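Local coordinates for protein proteasome accessory factor B/C (PafBC) (Paenarthrobacter aurescens, PDB 6SJ9) that regulates transcription in the bacterial DNA damage response, pairing winged helix-turn-helix modules, which probably bind DNA, with WYL domains, at residues A[154-165]-A[177-185]; A[519-528]-A[537-548]. All coordinates share one frame; numbering follows the deposited sequence.

Contact 1 (A[154-165]-A[177-185])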
loop_
_atom_site.group_PDB
_atom_site.type_symbol
_atom_site.label_atom_id
_atom_site.label_comp_id
_atom_site.label_asym_id
_atom_site.label_seq_id
_atom_site.Cartn_x
_atom_site.Cartn_y
_atom_site.Cartn_z
ATOM N N VAL A 154 -15.958 -13.070 8.103
ATOM C CA VAL A 154 -15.044 -13.707 9.054
ATOM C C VAL A 154 -15.772 -13.980 10.383
ATOM O O VAL A 154 -15.549 -15.009 11.025
ATOM C CB VAL A 154 -13.793 -12.806 9.293
ATOM C CG1 VAL A 154 -13.018 -13.238 10.485
ATOM C CG2 VAL A 154 -12.836 -12.850 8.069
ATOM N N ALA A 155 -16.578 -13.021 10.843
ATOM C CA ALA A 155 -17.326 -13.188 12.092
ATOM C C ALA A 155 -18.387 -14.271 11.932
ATOM O O ALA A 155 -18.531 -15.127 12.789
ATOM C CB ALA A 155 -17.982 -11.832 12.523
ATOM N N ALA A 156 -19.068 -14.291 10.790
ATOM C CA ALA A 156 -20.064 -15.325 10.537
ATOM C C ALA A 156 -19.435 -16.721 10.597
ATOM O O ALA A 156 -19.986 -17.648 11.202
ATOM C CB ALA A 156 -20.699 -15.056 9.171
HETATM N N MSE A 157 -18.279 -16.889 9.973
HETATM C CA MSE A 157 -17.657 -18.219 9.962
HETATM C C MSE A 157 -17.166 -18.584 11.335
HETATM O O MSE A 157 -17.237 -19.740 11.707
HETATM C CB MSE A 157 -16.449 -18.286 8.969
HETATM C CG MSE A 157 -16.753 -17.831 7.582
HETATM SE SE MSE A 157 -15.253 -18.292 6.261
HETATM C CE MSE A 157 -14.070 -16.781 6.765
ATOM N N HIS A 158 -16.596 -17.604 12.058
ATOM C CA HIS A 158 -16.105 -17.891 13.399
ATOM C C HIS A 158 -17.255 -18.305 14.309
ATOM O O HIS A 158 -17.124 -19.260 15.084
ATOM C CB HIS A 158 -15.363 -16.686 14.014
ATOM C CG HIS A 158 -14.724 -16.983 15.344
ATOM N ND1 HIS A 158 -14.901 -16.186 16.470
ATOM C CD2 HIS A 158 -13.901 -17.988 15.730
ATOM C CE1 HIS A 158 -14.235 -16.707 17.492
ATOM N NE2 HIS A 158 -13.630 -17.808 17.075
ATOM N N GLY A 159 -18.388 -17.625 14.205
ATOM C CA GLY A 159 -19.508 -17.989 15.057
ATOM C C GLY A 159 -20.448 -19.027 14.443
ATOM O O GLY A 159 -21.483 -19.342 15.044
ATOM N N LYS A 160 -20.110 -19.547 13.258
ATOM C CA LYS A 160 -20.938 -20.539 12.574
ATOM C C LYS A 160 -22.367 -20.027 12.366
ATOM O O LYS A 160 -23.339 -20.737 12.626
ATOM C CB LYS A 160 -20.934 -21.885 13.329
ATOM C CG LYS A 160 -19.545 -22.489 13.369
ATOM C CD LYS A 160 -19.530 -23.833 14.009
ATOM C CE LYS A 160 -18.184 -24.520 13.725
ATOM N NZ LYS A 160 -17.138 -24.004 14.666
ATOM N N HIS A 161 -22.484 -18.797 11.939
ATOM C CA HIS A 161 -23.728 -18.158 11.598
ATOM C C HIS A 161 -23.861 -18.072 10.074
ATOM O O HIS A 161 -22.929 -17.606 9.395
ATOM C CB HIS A 161 -23.770 -16.741 12.161
ATOM C CG HIS A 161 -23.604 -16.688 13.630
ATOM N ND1 HIS A 161 -24.328 -17.498 14.483
ATOM C CD2 HIS A 161 -22.849 -15.881 14.412
ATOM C CE1 HIS A 161 -23.990 -17.214 15.723
ATOM N NE2 HIS A 161 -23.120 -16.220 15.708
ATOM N N PRO A 162 -25.033 -18.413 9.547
ATOM C CA PRO A 162 -25.341 -18.113 8.144
ATOM C C PRO A 162 -25.504 -16.596 7.980
ATOM O O PRO A 162 -25.617 -15.849 8.971
ATOM C CB PRO A 162 -26.644 -18.889 7.877
ATOM C CG PRO A 162 -27.257 -19.083 9.238
ATOM C CD PRO A 162 -26.188 -18.939 10.328
ATOM N N ILE A 163 -25.493 -16.137 6.725
ATOM C CA ILE A 163 -25.582 -14.714 6.408
ATOM C C ILE A 163 -26.624 -14.489 5.313
ATOM O O ILE A 163 -27.074 -15.416 4.633
ATOM C CB ILE A 163 -24.231 -14.103 5.923
ATOM C CG1 ILE A 163 -23.785 -14.771 4.630
ATOM C CG2 ILE A 163 -23.164 -14.292 6.978
ATOM C CD1 ILE A 163 -22.423 -14.243 4.082
ATOM N N ARG A 164 -26.999 -13.223 5.153
ATOM C CA ARG A 164 -27.845 -12.789 4.048
ATOM C C ARG A 164 -27.341 -11.449 3.523
ATOM O O ARG A 164 -26.777 -10.634 4.264
ATOM C CB ARG A 164 -29.326 -12.765 4.478
ATOM C CG ARG A 164 -30.072 -11.444 4.471
ATOM C CD ARG A 164 -31.222 -11.492 5.481
ATOM N NE ARG A 164 -31.825 -12.819 5.477
ATOM C CZ ARG A 164 -32.479 -13.374 6.509
ATOM N NH1 ARG A 164 -32.632 -12.727 7.675
ATOM N NH2 ARG A 164 -32.951 -14.622 6.390
ATOM N N PHE A 165 -27.512 -11.235 2.222
ATOM C CA PHE A 165 -27.034 -10.008 1.584
ATOM C C PHE A 165 -27.693 -9.852 0.226
ATOM O O PHE A 165 -28.150 -10.834 -0.390
ATOM C CB PHE A 165 -25.516 -9.950 1.368
ATOM C CG PHE A 165 -24.971 -11.145 0.663
ATOM C CD1 PHE A 165 -24.850 -11.158 -0.736
ATOM C CD2 PHE A 165 -24.641 -12.295 1.387
ATOM C CE1 PHE A 165 -24.373 -12.315 -1.377
ATOM C CE2 PHE A 165 -24.152 -13.421 0.748
ATOM C CZ PHE A 165 -24.041 -13.455 -0.621
ATOM N N VAL A 177 -31.829 -11.031 -2.675
ATOM C CA VAL A 177 -31.283 -11.341 -1.361
ATOM C C VAL A 177 -30.922 -12.816 -1.347
ATOM O O VAL A 177 -31.768 -13.676 -1.613
ATOM C CB VAL A 177 -32.300 -11.009 -0.255
ATOM C CG1 VAL A 177 -31.772 -11.418 1.121
ATOM C CG2 VAL A 177 -32.619 -9.518 -0.268
ATOM N N ARG A 178 -29.672 -13.117 -1.013
ATOM C CA ARG A 178 -29.185 -14.487 -0.997
ATOM C C ARG A 178 -28.972 -14.920 0.451
ATOM O O ARG A 178 -28.560 -14.110 1.293
ATOM C CB ARG A 178 -27.875 -14.580 -1.763
ATOM C CG ARG A 178 -27.917 -13.928 -3.174
ATOM C CD ARG A 178 -28.933 -14.640 -4.062
ATOM N NE ARG A 178 -28.450 -15.968 -4.460
ATOM C CZ ARG A 178 -27.728 -16.176 -5.584
ATOM N NH1 ARG A 178 -27.286 -17.397 -5.934
ATOM N NH2 ARG A 178 -27.455 -15.144 -6.372
ATOM N N GLU A 179 -29.246 -16.201 0.724
ATOM C CA GLU A 179 -29.098 -16.788 2.050
ATOM C C GLU A 179 -27.976 -17.787 1.936
ATOM O O GLU A 179 -28.111 -18.791 1.218
ATOM C CB GLU A 179 -30.363 -17.512 2.509
ATOM C CG GLU A 179 -31.672 -16.744 2.324
ATOM C CD GLU A 179 -31.858 -15.673 3.379
ATOM O OE1 GLU A 179 -32.609 -14.727 3.111
ATOM O OE2 GLU A 179 -31.240 -15.772 4.471
ATOM N N VAL A 180 -26.873 -17.502 2.620
ATOM C CA VAL A 180 -25.641 -18.219 2.376
ATOM C C VAL A 180 -25.054 -18.712 3.692
ATOM O O VAL A 180 -24.987 -17.968 4.670
ATOM C CB VAL A 180 -24.660 -17.298 1.607
ATOM C CG1 VAL A 180 -23.326 -17.921 1.467
ATOM C CG2 VAL A 180 -25.220 -16.987 0.226
ATOM N N GLU A 181 -24.506 -19.915 3.664
ATOM C CA GLU A 181 -23.627 -20.397 4.707
ATOM C C GLU A 181 -22.184 -20.226 4.232
ATOM O O GLU A 181 -21.756 -20.935 3.288
ATOM C CB GLU A 181 -23.953 -21.867 5.004
ATOM C CG GLU A 181 -25.411 -22.041 5.506
ATOM C CD GLU A 181 -25.878 -23.493 5.594
ATOM O OE1 GLU A 181 -25.062 -24.414 5.343
ATOM O OE2 GLU A 181 -27.058 -23.717 5.916
ATOM N N PRO A 182 -21.402 -19.317 4.821
ATOM C CA PRO A 182 -20.094 -18.949 4.213
ATOM C C PRO A 182 -19.029 -20.000 4.482
ATOM O O PRO A 182 -18.836 -20.423 5.622
ATOM C CB PRO A 182 -19.740 -17.630 4.893
ATOM C CG PRO A 182 -20.507 -17.739 6.295
ATOM C CD PRO A 182 -21.794 -18.414 5.933
ATOM N N TRP A 183 -18.384 -20.474 3.409
ATOM C CA TRP A 183 -17.285 -21.439 3.516
ATOM C C TRP A 183 -15.920 -20.798 3.400
ATOM O O TRP A 183 -14.946 -21.280 4.003
ATOM C CB TRP A 183 -17.369 -22.507 2.448
ATOM C CG TRP A 183 -18.600 -23.337 2.487
ATOM C CD1 TRP A 183 -19.595 -23.314 3.415
ATOM C CD2 TRP A 183 -18.973 -24.332 1.518
ATOM N NE1 TRP A 183 -20.564 -24.266 3.092
ATOM C CE2 TRP A 183 -20.205 -24.876 1.915
ATOM C CE3 TRP A 183 -18.383 -24.800 0.346
ATOM C CZ2 TRP A 183 -20.851 -25.890 1.189
ATOM C CZ3 TRP A 183 -19.039 -25.799 -0.378
ATOM C CH2 TRP A 183 -20.250 -26.333 0.059
ATOM N N GLY A 184 -15.815 -19.731 2.631
ATOM C CA GLY A 184 -14.516 -19.121 2.471
ATOM C C GLY A 184 -14.573 -17.836 1.685
ATOM O O GLY A 184 -15.543 -17.550 0.978
ATOM N N LEU A 185 -13.546 -17.037 1.894
ATOM C CA LEU A 185 -13.234 -15.880 1.097
ATOM C C LEU A 185 -12.002 -16.173 0.247
ATOM O O LEU A 185 -11.102 -16.917 0.656
ATOM C CB LEU A 185 -12.970 -14.678 1.981
ATOM C CG LEU A 185 -14.174 -14.113 2.736
ATOM C CD1 LEU A 185 -13.657 -13.301 3.863
ATOM C CD2 LEU A 185 -14.992 -13.227 1.785
HETATM O O HOH W 1 -29.114 -17.268 5.396
#

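Contact 2 (A[519-528]-A[537-548])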
loop_
_atom_site.group_PDB
_atom_site.type_symbol
_atom_site.label_atom_id
_atom_site.label_comp_id
_atom_site.label_asym_id
_atom_site.label_seq_id
_atom_site.Cartn_x
_atom_site.Cartn_y
_atom_site.Cartn_z
ATOM N N GLU A 519 7.993 26.432 16.948
ATOM C CA GLU A 519 9.203 26.328 17.744
ATOM C C GLU A 519 9.003 25.232 18.777
ATOM O O GLU A 519 7.994 25.229 19.487
ATOM C CB GLU A 519 9.518 27.678 18.418
ATOM C CG GLU A 519 10.981 27.846 18.845
ATOM C CD GLU A 519 11.318 29.184 19.602
ATOM O OE1 GLU A 519 10.479 29.720 20.406
ATOM O OE2 GLU A 519 12.430 29.714 19.330
ATOM N N ARG A 520 9.967 24.319 18.877
ATOM C CA ARG A 520 9.773 23.173 19.737
ATOM C C ARG A 520 11.106 22.520 20.056
ATOM O O ARG A 520 12.028 22.551 19.239
ATOM C CB ARG A 520 8.876 22.141 19.076
ATOM C CG ARG A 520 9.406 21.820 17.671
ATOM C CD ARG A 520 8.465 20.846 17.063
ATOM N NE ARG A 520 7.600 21.442 16.119
ATOM C CZ ARG A 520 6.532 20.840 15.602
ATOM N NH1 ARG A 520 5.873 21.473 14.668
ATOM N NH2 ARG A 520 6.117 19.645 16.007
ATOM N N ASP A 521 11.170 21.915 21.246
ATOM C CA ASP A 521 12.289 21.085 21.681
ATOM C C ASP A 521 12.065 19.668 21.188
ATOM O O ASP A 521 10.965 19.135 21.344
ATOM C CB ASP A 521 12.395 21.085 23.221
ATOM C CG ASP A 521 12.854 22.463 23.766
ATOM O OD1 ASP A 521 13.704 23.149 23.138
ATOM O OD2 ASP A 521 12.331 22.849 24.793
ATOM N N VAL A 522 13.081 19.071 20.561
ATOM C CA VAL A 522 12.991 17.699 20.062
ATOM C C VAL A 522 14.216 16.883 20.468
ATOM O O VAL A 522 15.333 17.402 20.570
ATOM C CB VAL A 522 12.812 17.641 18.528
ATOM C CG1 VAL A 522 11.731 18.524 18.149
ATOM C CG2 VAL A 522 14.077 18.103 17.792
ATOM N N ASP A 523 13.990 15.583 20.683
ATOM C CA ASP A 523 15.051 14.604 20.846
ATOM C C ASP A 523 15.257 13.996 19.477
ATOM O O ASP A 523 14.436 13.176 19.046
ATOM C CB ASP A 523 14.680 13.509 21.858
ATOM C CG ASP A 523 14.361 14.056 23.254
ATOM O OD1 ASP A 523 15.029 15.015 23.731
ATOM O OD2 ASP A 523 13.486 13.452 23.918
ATOM N N PRO A 524 16.303 14.365 18.751
ATOM C CA PRO A 524 16.555 13.737 17.440
ATOM C C PRO A 524 16.874 12.259 17.603
ATOM O O PRO A 524 17.646 11.863 18.471
ATOM C CB PRO A 524 17.756 14.508 16.888
ATOM C CG PRO A 524 18.437 15.035 18.094
ATOM C CD PRO A 524 17.336 15.362 19.104
ATOM N N LEU A 525 16.292 11.447 16.728
ATOM C CA LEU A 525 16.462 9.996 16.792
ATOM C C LEU A 525 17.162 9.400 15.578
ATOM O O LEU A 525 18.147 8.675 15.752
ATOM C CB LEU A 525 15.073 9.334 16.940
ATOM C CG LEU A 525 14.299 9.764 18.213
ATOM C CD1 LEU A 525 12.920 9.145 18.320
ATOM C CD2 LEU A 525 15.083 9.410 19.515
ATOM N N ARG A 526 16.664 9.665 14.366
ATOM C CA ARG A 526 17.178 9.066 13.137
ATOM C C ARG A 526 17.084 10.058 12.001
ATOM O O ARG A 526 16.076 10.746 11.850
ATOM C CB ARG A 526 16.371 7.821 12.728
ATOM C CG ARG A 526 16.755 6.612 13.543
ATOM C CD ARG A 526 16.046 5.374 12.995
ATOM N NE ARG A 526 14.615 5.438 13.345
ATOM C CZ ARG A 526 13.785 4.428 13.132
ATOM N NH1 ARG A 526 14.253 3.292 12.565
ATOM N NH2 ARG A 526 12.528 4.542 13.500
ATOM N N LEU A 527 18.103 10.067 11.186
ATOM C CA LEU A 527 18.157 10.814 9.946
ATOM C C LEU A 527 18.143 9.805 8.793
ATOM O O LEU A 527 18.941 8.867 8.793
ATOM C CB LEU A 527 19.424 11.646 9.972
ATOM C CG LEU A 527 19.760 12.787 9.060
ATOM C CD1 LEU A 527 18.641 13.778 9.007
ATOM C CD2 LEU A 527 21.057 13.375 9.654
ATOM N N TYR A 528 17.191 9.932 7.877
ATOM C CA TYR A 528 17.012 8.936 6.811
ATOM C C TYR A 528 16.464 9.645 5.582
ATOM O O TYR A 528 15.860 10.723 5.694
ATOM C CB TYR A 528 16.079 7.780 7.256
ATOM C CG TYR A 528 14.701 8.283 7.602
ATOM C CD1 TYR A 528 14.462 8.893 8.832
ATOM C CD2 TYR A 528 13.649 8.188 6.708
ATOM C CE1 TYR A 528 13.176 9.386 9.145
ATOM C CE2 TYR A 528 12.406 8.652 6.999
ATOM C CZ TYR A 528 12.158 9.261 8.233
ATOM O OH TYR A 528 10.875 9.734 8.507
ATOM N N GLU A 537 13.491 11.684 12.150
ATOM C CA GLU A 537 12.575 11.258 13.187
ATOM C C GLU A 537 13.041 11.826 14.534
ATOM O O GLU A 537 14.243 11.821 14.849
ATOM C CB GLU A 537 12.561 9.732 13.258
ATOM C CG GLU A 537 11.612 9.214 14.271
ATOM C CD GLU A 537 11.897 7.722 14.582
ATOM O OE1 GLU A 537 10.944 6.917 14.513
ATOM O OE2 GLU A 537 13.078 7.348 14.864
ATOM N N ALA A 538 12.103 12.373 15.298
ATOM C CA ALA A 538 12.452 13.027 16.548
ATOM C C ALA A 538 11.274 12.943 17.510
ATOM O O ALA A 538 10.112 13.008 17.107
ATOM C CB ALA A 538 12.816 14.491 16.310
ATOM N N TYR A 539 11.579 12.819 18.791
ATOM C CA TYR A 539 10.536 12.943 19.802
ATOM C C TYR A 539 10.273 14.434 19.996
ATOM O O TYR A 539 11.178 15.173 20.375
ATOM C CB TYR A 539 10.932 12.249 21.128
ATOM C CG TYR A 539 9.740 12.284 22.099
ATOM C CD1 TYR A 539 9.548 13.353 22.950
ATOM C CD2 TYR A 539 8.783 11.267 22.105
ATOM C CE1 TYR A 539 8.436 13.417 23.819
ATOM C CE2 TYR A 539 7.673 11.312 22.973
ATOM C CZ TYR A 539 7.513 12.397 23.827
ATOM O OH TYR A 539 6.435 12.468 24.675
ATOM N N CYS A 540 9.060 14.882 19.684
ATOM C CA CYS A 540 8.714 16.287 19.763
ATOM C C CYS A 540 8.087 16.581 21.122
ATOM O O CYS A 540 7.087 15.958 21.487
ATOM C CB CYS A 540 7.767 16.690 18.643
ATOM S SG CYS A 540 7.155 18.421 18.850
ATOM N N HIS A 541 8.725 17.444 21.921
ATOM C CA HIS A 541 8.138 17.755 23.219
ATOM C C HIS A 541 6.907 18.636 23.115
ATOM O O HIS A 541 6.165 18.706 24.080
ATOM C CB HIS A 541 9.176 18.366 24.179
ATOM C CG HIS A 541 10.165 17.347 24.597
ATOM N ND1 HIS A 541 11.338 17.128 23.902
ATOM C CD2 HIS A 541 10.052 16.329 25.481
ATOM C CE1 HIS A 541 11.964 16.087 24.425
ATOM N NE2 HIS A 541 11.196 15.577 25.377
ATOM N N SER A 542 6.671 19.323 21.994
ATOM C CA SER A 542 5.388 20.015 21.852
ATOM C C SER A 542 4.220 19.089 21.536
ATOM O O SER A 542 3.120 19.353 21.998
ATOM C CB SER A 542 5.480 21.108 20.798
ATOM O OG SER A 542 6.381 22.079 21.287
ATOM N N LYS A 543 4.388 18.053 20.723
ATOM C CA LYS A 543 3.289 17.119 20.488
ATOM C C LYS A 543 3.291 15.983 21.498
ATOM O O LYS A 543 2.373 15.165 21.499
ATOM C CB LYS A 543 3.371 16.530 19.064
ATOM C CG LYS A 543 3.406 17.540 17.962
ATOM C CD LYS A 543 2.166 18.487 18.032
ATOM C CE LYS A 543 1.788 18.989 16.648
ATOM N NZ LYS A 543 1.343 20.413 16.752
ATOM N N ALA A 544 4.333 15.892 22.318
ATOM C CA ALA A 544 4.538 14.772 23.216
ATOM C C ALA A 544 4.417 13.453 22.460
ATOM O O ALA A 544 3.664 12.556 22.837
ATOM C CB ALA A 544 3.564 14.850 24.424
ATOM N N GLY A 545 5.143 13.365 21.334
ATOM C CA GLY A 545 5.203 12.133 20.570
ATOM C C GLY A 545 6.248 12.222 19.470
ATOM O O GLY A 545 6.736 13.307 19.108
ATOM N N VAL A 546 6.497 11.069 18.864
ATOM C CA VAL A 546 7.498 10.980 17.811
ATOM C C VAL A 546 6.870 11.561 16.559
ATOM O O VAL A 546 5.710 11.282 16.254
ATOM C CB VAL A 546 7.954 9.521 17.610
ATOM C CG1 VAL A 546 8.888 9.438 16.432
ATOM C CG2 VAL A 546 8.701 8.981 18.890
ATOM N N ARG A 547 7.591 12.456 15.894
ATOM C CA ARG A 547 7.180 12.966 14.603
ATOM C C ARG A 547 8.332 12.801 13.631
ATOM O O ARG A 547 9.480 12.592 14.041
ATOM C CB ARG A 547 6.781 14.449 14.680
ATOM C CG ARG A 547 5.603 14.733 15.628
ATOM C CD ARG A 547 4.312 14.318 14.945
ATOM N NE ARG A 547 3.093 14.599 15.707
ATOM C CZ ARG A 547 2.675 13.926 16.779
ATOM N NH1 ARG A 547 3.372 12.906 17.290
ATOM N NH2 ARG A 547 1.539 14.288 17.360
ATOM N N ASN A 548 8.019 12.935 12.335
ATOM C CA ASN A 548 9.003 12.848 11.268
ATOM C C ASN A 548 8.940 14.135 10.500
ATOM O O ASN A 548 7.899 14.456 9.933
ATOM C CB ASN A 548 8.731 11.633 10.350
ATOM C CG ASN A 548 9.053 10.369 11.057
ATOM O OD1 ASN A 548 10.182 9.900 10.968
ATOM N ND2 ASN A 548 8.132 9.864 11.866
HETATM O O HOH W 2 8.520 21.929 22.782
#

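Contact 1 (A[154-165]-A[177-185])
P182 pushes its ring against A156 and M157 of helix 147-159, at the base of the antiparallel hairpin 163-168/175-188 in the first WYL domain, an Sm-fold unit in which a helix leads into a strongly bent sheet. This is the close-packed end. CG of P182 sits 3.9 Å from A156 CB, and M157, its CG against P182 CG, brings its selenium to 3.8 Å from W183 O. The helix closes with a Schellman motif at K160, after which the chain turns back into strand 163-168. There I163 and V180 form a hydrogen-bonded pair, their side chains running alongside each other. F165 is on the same buried face: its chi1 of 52° puts CG between backbone N and carbonyl carbon, which turns the ring so that R178 CB lies over one face and V180 CG2 approaches CE2 obliquely at 3.8 Å. F207 meets this ring edge-to-face. The hairpin's other face is looser and wetter. R164 grips E179 side-on there, NE to OE1 at 3.1 Å and NH2 to OE2 at 2.8 Å, with guanidinium and carboxylate planes 70° apart. A water donates both to E179 OE2 and, at 2.9 Å, to I163 O.

Contact 2 (A[519-528]-A[537-548])
R526 lies alongside E537 and grips its carboxylate side-on. R526 NE reaches E537 OE2 at 2.9 Å, from above the carboxylate plane, while NH2 of R526 meets OE1 of E537 at 3.0 Å; both oxygens stay close to the guanidinium plane. The R526 chain bends at chi3 (-73°) to turn that edge toward the glutamate, and NH2 also forms a salt bridge with E346. At the same residues the register slips by one: L525 N and R526 N both donate to E537 O, a classic beta bulge. Y528 OH donates to N548 OD1 at 2.6 Å, reaching past strand 533-540 to the next strand, with ring and amide planes 75° apart. At the opposite end of the pairing H541 gives two bonds to D521 O, one from its backbone N and a longer one from ND1 (3.3 Å), which arrives above the carbonyl plane. The H541 ring also turns CE1 to D523 OD2, and S565 bonds to both side chains. R520 NH2 donates to C540 SG at 3.3 Å, while its NH1 forms a salt bridge with E583. The hairpin belongs to a strongly bent, five-stranded antiparallel sheet behind the N-terminal helix 489-501, as in the Sm fold.

Overall arrangement
Contact 1 and contact 2 sample different but adjoining parts of the same fold, repeated in the two WYL domains of one chain. Contact 1 joins the helix and the first strand to the second strand; contact 2 joins the second strand to the third and fourth. The shared element is thus the second strand, 175-188 in one and 517-530 in the other. The contacts follow one another in sequence and do not touch: their centres are 47 Å apart and their nearest atoms about 31 Å apart. Both touch the region of the PafC helix-turn-helix domain: V154 packs on helix 378-389, and R526 forms a salt bridge with E346 at the start of helix 346-360. The potassium ion, held by L16, T18, I81, K83 and S85, belongs to neither contact.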